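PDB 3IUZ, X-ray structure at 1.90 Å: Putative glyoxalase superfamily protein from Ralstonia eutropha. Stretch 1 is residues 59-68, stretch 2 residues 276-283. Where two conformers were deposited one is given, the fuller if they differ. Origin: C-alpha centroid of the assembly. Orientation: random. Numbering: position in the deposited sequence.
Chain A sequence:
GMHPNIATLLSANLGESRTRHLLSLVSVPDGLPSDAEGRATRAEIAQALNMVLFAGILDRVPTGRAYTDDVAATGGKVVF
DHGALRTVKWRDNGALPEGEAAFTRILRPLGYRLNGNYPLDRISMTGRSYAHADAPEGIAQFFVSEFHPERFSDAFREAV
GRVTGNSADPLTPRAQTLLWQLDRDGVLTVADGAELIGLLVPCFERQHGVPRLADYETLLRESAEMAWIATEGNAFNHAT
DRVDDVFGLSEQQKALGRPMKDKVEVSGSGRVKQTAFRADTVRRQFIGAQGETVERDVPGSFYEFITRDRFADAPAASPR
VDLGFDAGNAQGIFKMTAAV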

# COMPACT_ATOMS: atom_id res chain seq x y z
N ASP A 59 3.82 -6.48 -9.67
CA ASP A 59 3.36 -6.46 -11.06
C ASP A 59 3.64 -5.10 -11.71
O ASP A 59 3.67 -5.02 -12.93
N ARG A 60 3.76 -4.02 -10.95
CA ARG A 60 3.98 -2.72 -11.58
C ARG A 60 5.22 -1.96 -11.09
O ARG A 60 5.40 -0.75 -11.40
N VAL A 61 6.07 -2.67 -10.35
CA VAL A 61 7.34 -2.14 -9.86
C VAL A 61 8.44 -3.13 -10.28
O VAL A 61 8.87 -3.97 -9.52
N PRO A 62 8.86 -3.07 -11.57
CA PRO A 62 9.80 -3.99 -12.13
C PRO A 62 11.14 -4.07 -11.39
O PRO A 62 11.72 -5.12 -11.33
N THR A 63 11.61 -3.01 -10.76
CA THR A 63 12.85 -3.09 -10.00
C THR A 63 12.66 -3.95 -8.75
O THR A 63 13.56 -4.71 -8.36
N GLY A 64 11.47 -3.87 -8.16
CA GLY A 64 11.08 -4.77 -7.09
C GLY A 64 11.02 -6.21 -7.53
O GLY A 64 11.50 -7.08 -6.85
N ARG A 65 10.41 -6.46 -8.68
CA ARG A 65 10.34 -7.79 -9.24
C ARG A 65 11.73 -8.38 -9.46
O ARG A 65 11.95 -9.57 -9.14
N ALA A 66 12.69 -7.57 -9.95
CA ALA A 66 14.08 -8.01 -10.14
C ALA A 66 14.76 -8.45 -8.86
O ALA A 66 15.37 -9.54 -8.78
N TYR A 67 14.66 -7.58 -7.86
CA TYR A 67 15.16 -7.86 -6.53
C TYR A 67 14.54 -9.16 -5.98
O TYR A 67 15.26 -10.06 -5.55
N THR A 68 13.22 -9.25 -5.99
CA THR A 68 12.58 -10.39 -5.37
C THR A 68 12.81 -11.67 -6.17
O THR A 68 12.91 -12.75 -5.59
N ALA A 276 15.58 3.06 -0.55
CA ALA A 276 14.72 2.51 -1.60
C ALA A 276 15.38 2.47 -2.95
O ALA A 276 16.32 3.21 -3.22
N PHE A 277 14.86 1.62 -3.82
CA PHE A 277 15.02 1.83 -5.25
C PHE A 277 14.23 3.05 -5.67
O PHE A 277 13.20 3.38 -5.08
N ARG A 278 14.72 3.74 -6.70
CA ARG A 278 13.93 4.81 -7.31
C ARG A 278 12.66 4.19 -7.91
O ARG A 278 12.61 2.99 -8.23
N ALA A 279 11.65 5.02 -8.07
CA ALA A 279 10.38 4.61 -8.62
C ALA A 279 10.51 4.32 -10.10
O ALA A 279 11.14 5.04 -10.85
N ASP A 280 9.86 3.26 -10.51
CA ASP A 280 9.79 2.89 -11.90
C ASP A 280 8.77 3.78 -12.62
O ASP A 280 7.70 4.01 -12.09
N THR A 281 9.11 4.24 -13.82
CA THR A 281 8.24 5.08 -14.59
C THR A 281 7.09 4.28 -15.17
O THR A 281 7.28 3.15 -15.55
N VAL A 282 5.90 4.87 -15.25
CA VAL A 282 4.72 4.17 -15.77
C VAL A 282 4.05 5.02 -16.82
O VAL A 282 4.18 6.23 -16.81
N ARG A 283 3.32 4.38 -17.71
CA ARG A 283 2.64 5.07 -18.79
C ARG A 283 1.18 5.27 -18.34
O ARG A 283 0.51 4.34 -17.89

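The contact between these two stretches, at least 210 residues apart in sequence wherever they touch, is built around one carboxylate and one aromatic ring, both supplied by stretch 2 and both read by the first turns of a helix in stretch 1. Val61 sits at the N-cap position, the helix runs on from Pro62, and the backbone draws closest where the CA of Val61 lies 6.0 Å from the CA of Asp280.

Asp280 points toward the helix start with chi1 at m (-71°), and its two oxygens are spent on a single residue. The backbone N of Thr63 donates to Asp280 OD2 at 3.1 Å, with an N-H...O angle of 167°, close to linear. The hydroxyl Thr63 OG1 donates to Asp280 OD1 at 2.6 Å, a short bond. Thr63 holds chi1 at m (-53°), which lets its hydroxyl reach the same carboxylate as its own amide. The logic is economical: amides in the first turn of a helix have no carbonyl one turn earlier within the helix to bond, so an acidic side chain from a distant stretch satisfies one of them. Farther along, the helix serves itself, as in Arg65 N to Val61 O at 3.0 Å and Tyr67 N to Thr63 O at 3.1 Å. Pro62 N also lies 3.3 Å from Asp280 OD2, but a proline nitrogen has no hydrogen to give, so this is proximity alone. Val61 CG1, on a t rotamer, packs 3.2 Å from Asp280 OD2 and adds an apolar neighbour to the carboxylate.

The other branch of Thr63 works on the ring. Its CG2 lies over one face of Phe277, 3.6 Å from the ring centroid and 24° off the normal, a CH-pi contact. Phe277 points toward the helix with chi1 at m (-65°). One turn on, Tyr67 CB meets Phe277 CE2 at 4.0 Å; Tyr67 starts toward stretch 2, but its t rotamer leads the end of the side chain away. Thr63 thus meets the polar and the apolar halves of the contact with different branches.

At the far end Val282, also m, points toward stretch 1 and brings CG1 to 4.4 Å from Arg60 O, a loose contact. The CA-to-CB bond of Arg60 points sideways (chi1 p, 71°), and its NH2 is hydrogen-bonded elsewhere in the structure. Arg278, Ala279 and Thr281 point away. The rule to read here is a carboxylate spent on an amide and a hydroxyl of one threonine, beside an aromatic face that takes its methyl.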

# COMPACT_ATOMS: atom_id res chain seq x y z
CB ASP A 59 1.85 -6.69 -11.16
CG ASP A 59 1.43 -8.11 -10.78
OD1 ASP A 59 2.26 -9.02 -10.78
OD2 ASP A 59 0.22 -8.29 -10.49
CB ARG A 60 2.75 -1.85 -11.42
CG ARG A 60 2.51 -1.37 -10.03
CD ARG A 60 1.21 -0.58 -10.02
NE ARG A 60 1.05 -0.01 -8.69
CZ ARG A 60 0.62 -0.71 -7.66
NH1 ARG A 60 0.28 -2.00 -7.84
NH2 ARG A 60 0.54 -0.14 -6.45
CB VAL A 61 7.29 -1.91 -8.37
CG1 VAL A 61 8.66 -1.26 -7.87
CG2 VAL A 61 6.10 -1.03 -8.00
CB PRO A 62 9.94 -3.53 -13.58
CG PRO A 62 9.30 -2.24 -13.67
CD PRO A 62 8.29 -2.18 -12.60
CB THR A 63 13.38 -1.65 -9.65
OG1 THR A 63 13.45 -0.86 -10.87
CG2 THR A 63 14.71 -1.71 -9.06
CB ARG A 65 9.52 -7.73 -10.53
CG ARG A 65 8.97 -9.07 -11.02
CD ARG A 65 7.77 -8.82 -11.94
NE ARG A 65 8.12 -8.09 -13.17
CZ ARG A 65 7.67 -6.88 -13.56
NH1 ARG A 65 6.79 -6.15 -12.83
NH2 ARG A 65 8.09 -6.38 -14.72
CB ALA A 66 14.93 -6.84 -10.76
CB TYR A 67 14.92 -6.70 -5.54
CG TYR A 67 15.34 -7.12 -4.13
CD1 TYR A 67 16.68 -7.15 -3.79
CD2 TYR A 67 14.40 -7.54 -3.17
CE1 TYR A 67 17.09 -7.60 -2.54
CE2 TYR A 67 14.80 -7.97 -1.92
CZ TYR A 67 16.13 -7.99 -1.61
OH TYR A 67 16.56 -8.42 -0.41
CB THR A 68 11.06 -10.17 -5.16
OG1 THR A 68 10.45 -9.89 -6.40
CG2 THR A 68 10.76 -9.03 -4.12
CB ALA A 276 13.41 3.36 -1.70
CB PHE A 277 14.50 0.66 -6.08
CG PHE A 277 15.26 -0.59 -5.87
CD1 PHE A 277 16.52 -0.77 -6.42
CD2 PHE A 277 14.72 -1.64 -5.16
CE1 PHE A 277 17.22 -1.92 -6.24
CE2 PHE A 277 15.44 -2.82 -4.97
CZ PHE A 277 16.68 -2.96 -5.50
CB ARG A 278 14.74 5.60 -8.35
CG ARG A 278 15.80 6.53 -7.74
CD ARG A 278 17.01 6.78 -8.62
NE ARG A 278 18.05 7.59 -7.96
CZ ARG A 278 19.34 7.25 -7.83
NH1 ARG A 278 19.82 6.12 -8.35
NH2 ARG A 278 20.17 8.07 -7.22
CB ALA A 279 9.27 5.68 -8.36
CB ASP A 280 9.38 1.41 -11.94
CG ASP A 280 10.49 0.49 -11.45
OD1 ASP A 280 11.61 0.57 -12.04
OD2 ASP A 280 10.27 -0.27 -10.50
CB THR A 281 9.08 5.71 -15.71
OG1 THR A 281 10.14 6.46 -15.08
CG2 THR A 281 8.29 6.62 -16.58
CB VAL A 282 3.69 3.82 -14.63
CG1 VAL A 282 4.26 2.80 -13.70
CG2 VAL A 282 3.31 5.08 -13.83
CB ARG A 283 2.75 4.21 -20.04
CG ARG A 283 2.32 4.83 -21.29
CD ARG A 283 3.43 5.55 -21.98
NE ARG A 283 2.99 6.07 -23.27
CZ ARG A 283 3.47 7.16 -23.86
NH1 ARG A 283 4.44 7.90 -23.29
NH2 ARG A 283 2.98 7.53 -25.04